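Local structure of probable 2-phosphosulfolactate phosphatase (Clostridium acetobutylicum, 1VR0) at residues A[61-66]-A[86-91]; A[142-147]-A[236-241]; A[173-178]-A[192-197]; A[207-212]-A[224-229]. The protein probably catalyses the magnesium-dependent hydrolysis of (2R)-O-phospho-3-sulfolactate to (2R)-3-sulfolactate and phosphate. One frame throughout, in Å; residues are numbered along the deposited sequence.

In the fold
From the N terminus, contact 1 comes first and closes a short loop through strand 77-81, joining the start of helix 63-73 to the segment beyond that strand beside the three-stranded parallel sheet. Contact 2 opens later and spans a much longer loop, bringing helix 138-148 against the run into strand 240-242 of the mixed sheet. Contacts 3 and 4 both nest inside that loop, one after the other, and no loops cross. Contact 3 joins helices 165-181 and 189-199, touching contact 2 where Ala-142 packs on Cys-177. Contact 4 joins segment 207-212, part helix and part turn, to helix 223-229 and meets contact 3 through Val-197 and Phe-207; both reach the second subunit.

Contact 1: residues A[61-66]-A[86-91]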
loop_
_atom_site.group_PDB
_atom_site.type_symbol
_atom_site.label_atom_id
_atom_site.label_comp_id
_atom_site.label_asym_id
_atom_site.label_seq_id
_atom_site.Cartn_x
_atom_site.Cartn_y
_atom_site.Cartn_z
ATOM N N LEU A 61 -15.522 0.144 19.104
ATOM C CA LEU A 61 -15.554 -0.789 17.986
ATOM C C LEU A 61 -16.948 -1.386 17.757
ATOM O O LEU A 61 -17.282 -1.753 16.637
ATOM C CB LEU A 61 -14.476 -1.874 18.161
ATOM C CG LEU A 61 -13.008 -1.390 18.174
ATOM C CD1 LEU A 61 -12.054 -2.543 18.131
ATOM C CD2 LEU A 61 -12.643 -0.381 17.056
ATOM N N THR A 62 -17.771 -1.490 18.785
ATOM C CA THR A 62 -19.068 -2.124 18.585
ATOM C C THR A 62 -20.185 -1.246 19.076
ATOM O O THR A 62 -19.993 -0.412 19.964
ATOM C CB THR A 62 -19.173 -3.515 19.290
ATOM O OG1 THR A 62 -19.268 -3.358 20.716
ATOM C CG2 THR A 62 -17.977 -4.334 18.961
ATOM N N VAL A 63 -21.365 -1.473 18.525
ATOM C CA VAL A 63 -22.573 -0.820 19.009
ATOM C C VAL A 63 -22.838 -1.151 20.472
ATOM O O VAL A 63 -23.245 -0.291 21.248
ATOM C CB VAL A 63 -23.791 -1.209 18.123
ATOM C CG1 VAL A 63 -25.111 -0.689 18.713
ATOM C CG2 VAL A 63 -23.549 -0.691 16.680
ATOM N N GLU A 64 -22.605 -2.391 20.862
ATOM C CA GLU A 64 -22.886 -2.787 22.240
ATOM C C GLU A 64 -22.015 -2.008 23.244
ATOM O O GLU A 64 -22.481 -1.524 24.252
ATOM C CB GLU A 64 -22.660 -4.271 22.379
ATOM C CG GLU A 64 -23.343 -4.835 23.568
ATOM C CD GLU A 64 -22.659 -6.096 24.078
ATOM O OE1 GLU A 64 -23.299 -6.801 24.907
ATOM O OE2 GLU A 64 -21.495 -6.366 23.648
ATOM N N GLU A 65 -20.745 -1.868 22.914
ATOM C CA GLU A 65 -19.804 -1.113 23.732
ATOM C C GLU A 65 -20.170 0.390 23.766
ATOM O O GLU A 65 -20.005 1.034 24.794
ATOM C CB GLU A 65 -18.384 -1.393 23.223
ATOM C CG GLU A 65 -17.289 -0.392 23.561
ATOM C CD GLU A 65 -16.614 -0.593 24.913
ATOM O OE1 GLU A 65 -17.293 -1.034 25.902
ATOM O OE2 GLU A 65 -15.385 -0.261 24.950
ATOM N N ALA A 66 -20.696 0.919 22.649
ATOM C CA ALA A 66 -21.184 2.305 22.569
ATOM C C ALA A 66 -22.348 2.563 23.512
ATOM O O ALA A 66 -22.386 3.602 24.176
ATOM C CB ALA A 66 -21.575 2.672 21.140
ATOM N N LEU A 86 -24.618 4.388 6.900
ATOM C CA LEU A 86 -25.945 4.752 7.395
ATOM C C LEU A 86 -25.972 4.997 8.919
ATOM O O LEU A 86 -25.161 4.459 9.672
ATOM C CB LEU A 86 -26.937 3.645 7.074
ATOM C CG LEU A 86 -27.220 3.358 5.595
ATOM C CD1 LEU A 86 -28.029 2.061 5.467
ATOM C CD2 LEU A 86 -27.972 4.515 4.923
ATOM N N LYS A 87 -26.935 5.800 9.353
ATOM C CA LYS A 87 -27.194 6.038 10.755
ATOM C C LYS A 87 -27.562 4.720 11.423
ATOM O O LYS A 87 -28.303 3.937 10.855
ATOM C CB LYS A 87 -28.367 7.014 10.909
ATOM C CG LYS A 87 -28.464 7.686 12.264
ATOM C CD LYS A 87 -29.792 8.410 12.443
ATOM C CE LYS A 87 -29.843 9.155 13.768
ATOM N NZ LYS A 87 -31.243 9.243 14.258
ATOM N N ILE A 88 -27.058 4.491 12.630
ATOM C CA ILE A 88 -27.292 3.253 13.362
ATOM C C ILE A 88 -28.576 3.363 14.186
ATOM O O ILE A 88 -28.822 4.384 14.810
ATOM C CB ILE A 88 -26.089 2.929 14.271
ATOM C CG1 ILE A 88 -24.801 2.810 13.439
ATOM C CG2 ILE A 88 -26.340 1.656 15.056
ATOM C CD1 ILE A 88 -23.516 3.033 14.225
ATOM N N GLU A 89 -29.391 2.314 14.198
ATOM C CA GLU A 89 -30.718 2.372 14.852
ATOM C C GLU A 89 -30.517 2.750 16.320
ATOM O O GLU A 89 -29.637 2.209 16.958
ATOM C CB GLU A 89 -31.497 1.032 14.709
ATOM C CG GLU A 89 -33.002 1.151 14.517
ATOM N N GLY A 90 -31.299 3.708 16.827
ATOM C CA GLY A 90 -31.197 4.168 18.217
ATOM C C GLY A 90 -30.125 5.223 18.506
ATOM O O GLY A 90 -30.025 5.690 19.642
ATOM N N PHE A 91 -29.309 5.593 17.514
ATOM C CA PHE A 91 -28.260 6.613 17.718
ATOM C C PHE A 91 -28.846 8.002 17.537
ATOM O O PHE A 91 -29.947 8.150 17.026
ATOM C CB PHE A 91 -27.064 6.415 16.749
ATOM C CG PHE A 91 -26.029 5.419 17.223
ATOM C CD1 PHE A 91 -26.377 4.323 18.008
ATOM C CD2 PHE A 91 -24.714 5.582 16.881
ATOM C CE1 PHE A 91 -25.417 3.413 18.442
ATOM C CE2 PHE A 91 -23.734 4.672 17.322
ATOM C CZ PHE A 91 -24.097 3.590 18.105
#
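Val-63, in the first turn of helix 63-73, sets one methyl group against each of Ile-88 and Phe-91, the first and last residues of a type II beta turn beyond strand 77-81. Helix 63-73 is the crossover of a beta-alpha-beta unit that joins parallel strands 56-59 and 77-81, with strand 109-113 between them in the sheet. The beta-branched valine suits this place because its short fork serves two neighbours. With CG1 anti to the backbone N (chi1 172°), that methyl reaches Phe-91 CE1 at 4.1 Å, while Val-63 CG2 meets Ile-88 CG2 at 4.0 Å.

The Phe-91 ring presents its far end to the helix, where Ala-66 CB lies 4.1 Å from Phe-91 CZ. Alanine, one helical turn after Thr-62, is small enough to leave room for the end of the ring beside the helix. Ile-88 CB sits over the centre of one face of the Phe-91 ring, 3.8 Å above its plane, so the two ends of the turn pack on each other as well as on the helix. Gly-90 takes the positive phi of the third turn position, which glycine accepts easily. On the sheet, Leu-79 of strand 77-81 touches both Ala-66 and Phe-91, and Thr-113 of strand 109-113 touches both Ile-88 and Phe-91. The loop runs between Gly-85 and Asn-95 of the sulfolactate pocket. Thr-62 is the N-cap of the helix: its OG1 accepts the backbone N-H of Glu-65 at 3.0 Å, with an N-H...O angle of 162°.

Contact 2: residues A[142-147]-A[236-241]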
loop_
_atom_site.group_PDB
_atom_site.type_symbol
_atom_site.label_atom_id
_atom_site.label_comp_id
_atom_site.label_asym_id
_atom_site.label_seq_id
_atom_site.Cartn_x
_atom_site.Cartn_y
_atom_site.Cartn_z
ATOM N N ALA A 142 0.249 19.195 10.239
ATOM C CA ALA A 142 1.622 19.249 9.821
ATOM C C ALA A 142 2.398 20.073 10.834
ATOM O O ALA A 142 3.499 19.722 11.225
ATOM C CB ALA A 142 1.715 19.833 8.454
ATOM N N GLU A 143 1.791 21.147 11.303
ATOM C CA GLU A 143 2.431 21.973 12.301
ATOM C C GLU A 143 2.659 21.216 13.603
ATOM O O GLU A 143 3.723 21.331 14.182
ATOM C CB GLU A 143 1.603 23.206 12.535
ATOM C CG GLU A 143 2.203 24.061 13.598
ATOM C CD GLU A 143 1.739 25.473 13.523
ATOM O OE1 GLU A 143 1.743 26.030 12.397
ATOM O OE2 GLU A 143 1.367 26.021 14.582
ATOM N N LYS A 144 1.688 20.411 14.033
ATOM C CA LYS A 144 1.834 19.591 15.240
ATOM C C LYS A 144 2.889 18.481 15.094
ATOM O O LYS A 144 3.672 18.201 16.006
ATOM C CB LYS A 144 0.485 19.007 15.644
ATOM C CG LYS A 144 0.471 18.233 16.957
ATOM C CD LYS A 144 0.741 19.069 18.148
ATOM C CE LYS A 144 0.804 18.194 19.403
ATOM N NZ LYS A 144 1.223 18.989 20.626
ATOM N N ILE A 145 2.936 17.892 13.922
ATOM C CA ILE A 145 3.960 16.912 13.577
ATOM C C ILE A 145 5.360 17.448 13.768
ATOM O O ILE A 145 6.208 16.790 14.360
ATOM C CB ILE A 145 3.763 16.428 12.135
ATOM C CG1 ILE A 145 2.598 15.463 12.084
ATOM C CG2 ILE A 145 5.008 15.751 11.613
ATOM C CD1 ILE A 145 2.097 15.158 10.636
ATOM N N VAL A 146 5.601 18.649 13.275
ATOM C CA VAL A 146 6.915 19.282 13.394
ATOM C C VAL A 146 7.240 19.570 14.857
ATOM O O VAL A 146 8.333 19.281 15.308
ATOM C CB VAL A 146 6.969 20.575 12.562
ATOM C CG1 VAL A 146 8.248 21.369 12.809
ATOM C CG2 VAL A 146 6.816 20.239 11.091
ATOM N N GLU A 147 6.280 20.118 15.592
ATOM C CA GLU A 147 6.462 20.424 17.021
ATOM C C GLU A 147 6.810 19.160 17.794
ATOM O O GLU A 147 7.685 19.185 18.637
ATOM C CB GLU A 147 5.188 21.048 17.613
ATOM C CG GLU A 147 5.345 21.642 19.016
ATOM C CD GLU A 147 4.384 21.026 20.086
ATOM O OE1 GLU A 147 3.335 20.436 19.733
ATOM O OE2 GLU A 147 4.684 21.123 21.301
ATOM N N LYS A 236 -8.214 24.588 12.690
ATOM C CA LYS A 236 -6.851 24.822 13.225
ATOM C C LYS A 236 -6.529 23.932 14.421
ATOM O O LYS A 236 -5.492 24.057 15.039
ATOM C CB LYS A 236 -6.677 26.286 13.651
ATOM C CG LYS A 236 -7.046 27.333 12.585
ATOM C CD LYS A 236 -6.384 27.067 11.217
ATOM C CE LYS A 236 -6.920 28.058 10.149
ATOM N NZ LYS A 236 -6.194 27.905 8.864
ATOM N N LEU A 237 -7.422 23.013 14.706
ATOM C CA LEU A 237 -7.337 22.131 15.851
ATOM C C LEU A 237 -6.791 20.765 15.429
ATOM O O LEU A 237 -7.137 20.255 14.340
ATOM C CB LEU A 237 -8.753 21.912 16.340
ATOM C CG LEU A 237 -8.957 21.824 17.812
ATOM C CD1 LEU A 237 -8.839 23.209 18.402
ATOM C CD2 LEU A 237 -10.340 21.220 18.000
ATOM N N VAL A 238 -5.970 20.166 16.294
ATOM C CA VAL A 238 -5.488 18.821 16.063
ATOM C C VAL A 238 -5.912 17.889 17.168
ATOM O O VAL A 238 -5.222 17.741 18.153
ATOM C CB VAL A 238 -3.982 18.787 15.969
ATOM C CG1 VAL A 238 -3.518 17.366 15.664
ATOM C CG2 VAL A 238 -3.502 19.751 14.886
ATOM N N PRO A 239 -7.035 17.205 16.992
ATOM C CA PRO A 239 -7.452 16.297 18.049
ATOM C C PRO A 239 -6.445 15.190 18.298
ATOM O O PRO A 239 -5.696 14.790 17.407
ATOM C CB PRO A 239 -8.756 15.696 17.527
ATOM C CG PRO A 239 -9.195 16.578 16.423
ATOM C CD PRO A 239 -7.954 17.178 15.846
ATOM N N GLN A 240 -6.447 14.698 19.522
ATOM C CA GLN A 240 -5.460 13.746 19.923
ATOM C C GLN A 240 -6.120 12.659 20.754
ATOM O O GLN A 240 -6.874 12.955 21.672
ATOM C CB GLN A 240 -4.407 14.497 20.693
ATOM C CG GLN A 240 -3.143 13.760 20.798
ATOM C CD GLN A 240 -1.924 14.643 20.995
ATOM O OE1 GLN A 240 -1.978 15.891 20.902
ATOM N NE2 GLN A 240 -0.799 13.984 21.258
ATOM N N TYR A 241 -5.860 11.404 20.398
ATOM C CA TYR A 241 -6.392 10.240 21.115
ATOM C C TYR A 241 -5.423 9.863 22.235
ATOM O O TYR A 241 -4.245 9.684 22.006
ATOM C CB TYR A 241 -6.603 9.067 20.131
ATOM C CG TYR A 241 -7.052 7.752 20.745
ATOM C CD1 TYR A 241 -8.322 7.601 21.253
ATOM C CD2 TYR A 241 -6.210 6.649 20.782
ATOM C CE1 TYR A 241 -8.726 6.423 21.809
ATOM C CE2 TYR A 241 -6.621 5.449 21.336
ATOM C CZ TYR A 241 -7.880 5.351 21.854
ATOM O OH TYR A 241 -8.318 4.174 22.424
#
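A beta-alpha-beta crossover of the mixed sheet supplies one side of this contact: Lys-144, on the helix 138-148 that joins strands 129-133 and 152-156, lies across Val-238 and Gln-240 on the approach to strand 240-242. That strand runs antiparallel to its neighbour 129-133, and the contact joins the crossover helix to the segment leading into it.

Lysine suits the margin of such an interface because its long apolar stem can pack while its ammonium group stays with polar partners. The base of the stem does the first part: Lys-144 CB touches Val-238 CG2 at 4.1 Å. Valine offers a compact methyl here, and the same residue packs on Leu-131 of the neighbouring strand. Farther out, Lys-144 CE passes Gln-240 OE1 at 3.9 Å, a van der Waals approach in which the two side chains cross at about a right angle. Gln-240 also rests on Leu-131, and its chain, extended beyond CG, brings OE1 to the lysine stem.

A bend in the lysine chain at chi2 (66°) turns it along the surface of its helix, beyond which the rest of the chain is extended. The ammonium group thereby meets Glu-147, nearly one helical turn later, in an i to i+3 salt bridge along the helix, which fixes the position of the charged end. The bond joins Lys-144 NZ to Glu-147 OE1 at 2.7 Å and uses the syn lone pair of that carboxylate oxygen.

Contact 3: residues A[173-178]-A[192-197]; sequences YIINCV and TTAQYV
Gln-195 lies against Ile-175 and Asn-176 with its whole side chain, and its bend decides which part meets which neighbour. CG stands anti to the backbone N (chi1 -169°), carrying the chain off helix 189-199 toward helix 165-181; the turn at chi2 then swings the amide over to Asn-176. The aliphatic portion remains beside the isoleucine, where Ile-175 CG2 meets Gln-195 CG at 3.9 Å and Gln-195 CB at 4.0 Å, the two side chains crossing at a slant.

The amide groups of Asn-176 and Gln-195 are nearly coplanar, their planes 9° apart; Asn-176 is partly exposed, while Gln-195 is buried. A glutamine fits here because it offers methylenes to the hydrophobic neighbour and a polar end to the asparagine. Ile-175 also meets Ala-194, more loosely: Ile-175 CD1 is 4.5 Å from Ala-194 CB, and the small alanine lets the helices approach.

The axes of the two helical segments come within 8.3 Å at an angle of 96°, so contact is confined to a few residues about the crossing point. Strand 185-187 links the helices, and its Leu-187 also packs on Ile-175. Tyr-196, on another face of helix 189-199, packs on Tyr-196 of the second subunit. The arrangement is thus a near-perpendicular packing of two helices joined through a strand, the second of which carries part of the subunit interface on another face.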
loop_
_atom_site.group_PDB
_atom_site.type_symbol
_atom_site.label_atom_id
_atom_site.label_comp_id
_atom_site.label_asym_id
_atom_site.label_seq_id
_atom_site.Cartn_x
_atom_site.Cartn_y
_atom_site.Cartn_z
ATOM N N TYR A 173 -1.378 15.182 0.999
ATOM C CA TYR A 173 -1.551 16.590 1.281
ATOM C C TYR A 173 -0.847 16.968 2.563
ATOM O O TYR A 173 -0.164 18.013 2.630
ATOM C CB TYR A 173 -3.042 16.904 1.394
ATOM C CG TYR A 173 -3.373 18.231 1.981
ATOM C CD1 TYR A 173 -2.827 19.402 1.470
ATOM C CD2 TYR A 173 -4.295 18.329 3.024
ATOM C CE1 TYR A 173 -3.188 20.631 1.997
ATOM C CE2 TYR A 173 -4.651 19.545 3.547
ATOM C CZ TYR A 173 -4.098 20.691 3.042
ATOM O OH TYR A 173 -4.468 21.910 3.604
ATOM N N ILE A 174 -1.017 16.124 3.576
ATOM C CA ILE A 174 -0.465 16.401 4.888
ATOM C C ILE A 174 1.066 16.315 4.849
ATOM O O ILE A 174 1.751 17.159 5.416
ATOM C CB ILE A 174 -1.104 15.475 5.920
ATOM C CG1 ILE A 174 -2.584 15.875 6.074
ATOM C CG2 ILE A 174 -0.384 15.545 7.254
ATOM C CD1 ILE A 174 -3.382 15.094 7.058
ATOM N N ILE A 175 1.583 15.299 4.167
ATOM C CA ILE A 175 3.012 15.131 4.000
ATOM C C ILE A 175 3.566 16.374 3.294
ATOM O O ILE A 175 4.568 16.935 3.692
ATOM C CB ILE A 175 3.302 13.853 3.207
ATOM C CG1 ILE A 175 2.979 12.644 4.085
ATOM C CG2 ILE A 175 4.744 13.806 2.720
ATOM C CD1 ILE A 175 2.824 11.343 3.310
ATOM N N ASN A 176 2.858 16.838 2.278
ATOM C CA ASN A 176 3.264 18.021 1.567
ATOM C C ASN A 176 3.363 19.227 2.460
ATOM O O ASN A 176 4.250 20.028 2.301
ATOM C CB ASN A 176 2.294 18.328 0.435
ATOM C CG ASN A 176 2.924 19.194 -0.622
ATOM O OD1 ASN A 176 2.716 20.387 -0.673
ATOM N ND2 ASN A 176 3.762 18.588 -1.422
ATOM N N CYS A 177 2.415 19.362 3.372
ATOM C CA CYS A 177 2.381 20.468 4.327
ATOM C C CYS A 177 3.525 20.392 5.324
ATOM O O CYS A 177 4.028 21.428 5.796
ATOM C CB CYS A 177 1.059 20.453 5.096
ATOM S SG CYS A 177 -0.446 20.889 4.146
ATOM N N VAL A 178 3.917 19.169 5.672
ATOM C CA VAL A 178 5.083 18.966 6.504
ATOM C C VAL A 178 6.325 19.430 5.745
ATOM O O VAL A 178 7.178 20.093 6.313
ATOM C CB VAL A 178 5.241 17.504 6.951
ATOM C CG1 VAL A 178 6.626 17.274 7.602
ATOM C CG2 VAL A 178 4.143 17.123 7.923
ATOM N N THR A 192 6.259 8.941 -0.188
ATOM C CA THR A 192 6.648 9.599 -1.423
ATOM C C THR A 192 5.534 9.486 -2.485
ATOM O O THR A 192 5.166 10.460 -3.136
ATOM C CB THR A 192 7.937 8.957 -1.961
ATOM O OG1 THR A 192 9.018 9.202 -1.055
ATOM C CG2 THR A 192 8.269 9.468 -3.308
ATOM N N THR A 193 4.978 8.294 -2.639
ATOM C CA THR A 193 3.934 8.049 -3.645
ATOM C C THR A 193 2.638 8.805 -3.337
ATOM O O THR A 193 2.046 9.413 -4.222
ATOM C CB THR A 193 3.671 6.544 -3.807
ATOM O OG1 THR A 193 4.909 5.858 -4.083
ATOM C CG2 THR A 193 2.697 6.262 -4.980
ATOM N N ALA A 194 2.212 8.810 -2.077
ATOM C CA ALA A 194 1.057 9.607 -1.669
ATOM C C ALA A 194 1.291 11.079 -1.974
ATOM O O ALA A 194 0.438 11.734 -2.560
ATOM C CB ALA A 194 0.792 9.442 -0.210
ATOM N N GLN A 195 2.443 11.602 -1.569
ATOM C CA GLN A 195 2.753 12.993 -1.799
ATOM C C GLN A 195 2.726 13.318 -3.294
ATOM O O GLN A 195 2.253 14.375 -3.697
ATOM C CB GLN A 195 4.113 13.306 -1.164
ATOM C CG GLN A 195 4.465 14.781 -1.087
ATOM C CD GLN A 195 5.086 15.299 -2.337
ATOM O OE1 GLN A 195 5.709 14.527 -3.094
ATOM N NE2 GLN A 195 4.885 16.602 -2.625
ATOM N N TYR A 196 3.206 12.382 -4.105
ATOM C CA TYR A 196 3.222 12.531 -5.553
ATOM C C TYR A 196 1.822 12.651 -6.121
ATOM O O TYR A 196 1.566 13.532 -6.974
ATOM C CB TYR A 196 3.933 11.351 -6.225
ATOM C CG TYR A 196 3.754 11.379 -7.723
ATOM C CD1 TYR A 196 4.421 12.315 -8.501
ATOM C CD2 TYR A 196 2.883 10.482 -8.367
ATOM C CE1 TYR A 196 4.238 12.362 -9.884
ATOM C CE2 TYR A 196 2.702 10.519 -9.744
ATOM C CZ TYR A 196 3.378 11.465 -10.501
ATOM O OH TYR A 196 3.185 11.518 -11.874
ATOM N N VAL A 197 0.930 11.773 -5.646
ATOM C CA VAL A 197 -0.463 11.766 -6.073
ATOM C C VAL A 197 -1.117 13.094 -5.705
ATOM O O VAL A 197 -1.854 13.699 -6.533
ATOM C CB VAL A 197 -1.249 10.602 -5.422
ATOM C CG1 VAL A 197 -2.752 10.722 -5.702
ATOM C CG2 VAL A 197 -0.736 9.282 -5.923
#

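Contact 4: residues A[207-212]-A[224-229]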
loop_
_atom_site.group_PDB
_atom_site.type_symbol
_atom_site.label_atom_id
_atom_site.label_comp_id
_atom_site.label_asym_id
_atom_site.label_seq_id
_atom_site.Cartn_x
_atom_site.Cartn_y
_atom_site.Cartn_z
ATOM N N PHE A 207 -9.435 13.859 -7.942
ATOM C CA PHE A 207 -8.824 12.562 -7.966
ATOM C C PHE A 207 -9.545 11.580 -7.052
ATOM O O PHE A 207 -9.554 10.383 -7.282
ATOM C CB PHE A 207 -7.349 12.717 -7.589
ATOM C CG PHE A 207 -6.555 11.514 -7.846
ATOM C CD1 PHE A 207 -5.975 11.319 -9.076
ATOM C CD2 PHE A 207 -6.427 10.535 -6.869
ATOM C CE1 PHE A 207 -5.255 10.154 -9.329
ATOM C CE2 PHE A 207 -5.698 9.359 -7.116
ATOM C CZ PHE A 207 -5.111 9.182 -8.327
ATOM N N VAL A 208 -10.171 12.087 -6.007
ATOM C CA VAL A 208 -10.929 11.230 -5.121
ATOM C C VAL A 208 -12.074 10.536 -5.877
ATOM O O VAL A 208 -12.472 9.419 -5.541
ATOM C CB VAL A 208 -11.498 12.029 -3.936
ATOM C CG1 VAL A 208 -12.443 11.148 -3.081
ATOM C CG2 VAL A 208 -10.376 12.581 -3.076
ATOM N N LYS A 209 -12.599 11.195 -6.908
ATOM C CA LYS A 209 -13.675 10.587 -7.701
ATOM C C LYS A 209 -13.302 9.229 -8.334
ATOM O O LYS A 209 -14.179 8.497 -8.734
ATOM C CB LYS A 209 -14.200 11.561 -8.738
ATOM C CG LYS A 209 -14.846 12.729 -8.071
ATOM C CD LYS A 209 -15.369 13.716 -9.054
ATOM C CE LYS A 209 -15.814 14.977 -8.373
ATOM N NZ LYS A 209 -16.147 15.971 -9.382
ATOM N N TYR A 210 -12.008 8.888 -8.378
ATOM C CA TYR A 210 -11.556 7.553 -8.804
ATOM C C TYR A 210 -11.612 6.503 -7.694
ATOM O O TYR A 210 -11.494 5.332 -7.977
ATOM C CB TYR A 210 -10.125 7.619 -9.363
ATOM C CG TYR A 210 -9.999 8.557 -10.544
ATOM C CD1 TYR A 210 -10.796 8.384 -11.666
ATOM C CD2 TYR A 210 -9.094 9.627 -10.545
ATOM C CE1 TYR A 210 -10.731 9.250 -12.748
ATOM C CE2 TYR A 210 -9.026 10.536 -11.654
ATOM C CZ TYR A 210 -9.859 10.328 -12.733
ATOM O OH TYR A 210 -9.840 11.145 -13.836
ATOM N N ALA A 211 -11.784 6.914 -6.437
ATOM C CA ALA A 211 -11.872 5.962 -5.333
ATOM C C ALA A 211 -13.140 5.131 -5.419
ATOM O O ALA A 211 -14.198 5.668 -5.683
ATOM C CB ALA A 211 -11.824 6.680 -3.996
ATOM N N LYS A 212 -13.034 3.834 -5.155
ATOM C CA LYS A 212 -14.194 2.934 -5.131
ATOM C C LYS A 212 -15.231 3.461 -4.133
ATOM O O LYS A 212 -16.396 3.488 -4.420
ATOM C CB LYS A 212 -13.731 1.514 -4.771
ATOM C CG LYS A 212 -14.739 0.414 -4.984
ATOM N N LYS A 224 -22.949 16.730 -0.427
ATOM C CA LYS A 224 -22.634 17.817 0.513
ATOM C C LYS A 224 -21.470 17.452 1.431
ATOM O O LYS A 224 -20.577 18.269 1.634
ATOM C CB LYS A 224 -23.824 18.175 1.401
ATOM C CG LYS A 224 -25.121 18.480 0.683
ATOM C CD LYS A 224 -25.410 19.948 0.641
ATOM C CE LYS A 224 -26.799 20.247 0.025
ATOM N NZ LYS A 224 -27.886 20.162 1.035
ATOM N N ASP A 225 -21.507 16.257 2.021
ATOM C CA ASP A 225 -20.424 15.839 2.920
ATOM C C ASP A 225 -19.113 15.749 2.147
ATOM O O ASP A 225 -18.072 16.167 2.644
ATOM C CB ASP A 225 -20.706 14.481 3.577
ATOM C CG ASP A 225 -21.772 14.529 4.670
ATOM O OD1 ASP A 225 -22.121 15.609 5.258
ATOM O OD2 ASP A 225 -22.263 13.429 4.972
ATOM N N PHE A 226 -19.176 15.205 0.929
ATOM C CA PHE A 226 -17.994 15.073 0.065
ATOM C C PHE A 226 -17.328 16.445 -0.210
ATOM O O PHE A 226 -16.117 16.594 -0.085
ATOM C CB PHE A 226 -18.359 14.367 -1.264
ATOM C CG PHE A 226 -17.313 14.514 -2.328
ATOM C CD1 PHE A 226 -16.131 13.835 -2.241
ATOM C CD2 PHE A 226 -17.503 15.376 -3.409
ATOM C CE1 PHE A 226 -15.135 13.999 -3.201
ATOM C CE2 PHE A 226 -16.505 15.544 -4.391
ATOM C CZ PHE A 226 -15.317 14.852 -4.277
ATOM N N GLU A 227 -18.125 17.443 -0.582
ATOM C CA GLU A 227 -17.553 18.744 -0.899
ATOM C C GLU A 227 -16.964 19.390 0.347
ATOM O O GLU A 227 -15.947 20.088 0.271
ATOM C CB GLU A 227 -18.600 19.705 -1.453
ATOM C CG GLU A 227 -19.516 19.124 -2.501
ATOM C CD GLU A 227 -19.207 19.601 -3.885
ATOM O OE1 GLU A 227 -20.035 20.389 -4.383
ATOM O OE2 GLU A 227 -18.159 19.183 -4.460
ATOM N N TYR A 228 -17.631 19.191 1.478
ATOM C CA TYR A 228 -17.200 19.763 2.730
ATOM C C TYR A 228 -15.857 19.150 3.167
ATOM O O TYR A 228 -14.920 19.870 3.498
ATOM C CB TYR A 228 -18.291 19.561 3.802
ATOM C CG TYR A 228 -17.835 19.942 5.170
ATOM C CD1 TYR A 228 -17.864 21.269 5.581
ATOM C CD2 TYR A 228 -17.306 19.000 6.038
ATOM C CE1 TYR A 228 -17.409 21.647 6.841
ATOM C CE2 TYR A 228 -16.843 19.367 7.301
ATOM C CZ TYR A 228 -16.910 20.691 7.693
ATOM O OH TYR A 228 -16.483 21.081 8.937
ATOM N N CYS A 229 -15.771 17.824 3.143
ATOM C CA CYS A 229 -14.549 17.118 3.550
ATOM C C CYS A 229 -13.330 17.364 2.661
ATOM O O CYS A 229 -12.206 17.048 3.054
ATOM C CB CYS A 229 -14.804 15.618 3.639
ATOM S SG CYS A 229 -16.029 15.191 4.906
#
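Phe-226 lays its ring against Val-208 at one edge and meets the end of the Lys-209 stem at another part of the ring. Val-208 CG1 lies near the ring plane, 3.9 Å from Phe-226 CE1, an approach that lets a methyl and an aromatic C-H pack closely. The lysine and phenylalanine side chains cross at about a right angle, with Lys-209 CE 4.1 Å from Phe-226 CE2 and equally far from CZ. The lysine is extended beyond CG, so it can lend methylenes to the aromatic ring.

Phe-226 stands on helix 223-229 with CG anti to the backbone N (chi1 165°), which sends the ring outward from the helix. The phenylalanine suits this buried spot because a large flat group can bridge to the other segment: the nearest backbone pair, CA of Val-208 and CA of Phe-226, is 9.6 Å apart. Helix 212-219 comes between the turn and helix 223-229 in the chain, so this is a cluster of short helices in the C-terminal half, in which Tyr-214 meets the Phe-226 ring edge to face and Met-218 packs on it as well. Helix 212-219 also carries the pocket residues His-213 and Arg-216.

On the preceding residue, Asp-225, one carboxylate oxygen forms a salt bridge with Arg-41 of the sulfolactate pocket and the other bonds to Ser-96, making it a second-shell partner of that arginine. At the other segment, a type I turn runs from Val-208 to Ala-211, the Ala-211 N-H bonding to Val-208 O at 2.7 Å.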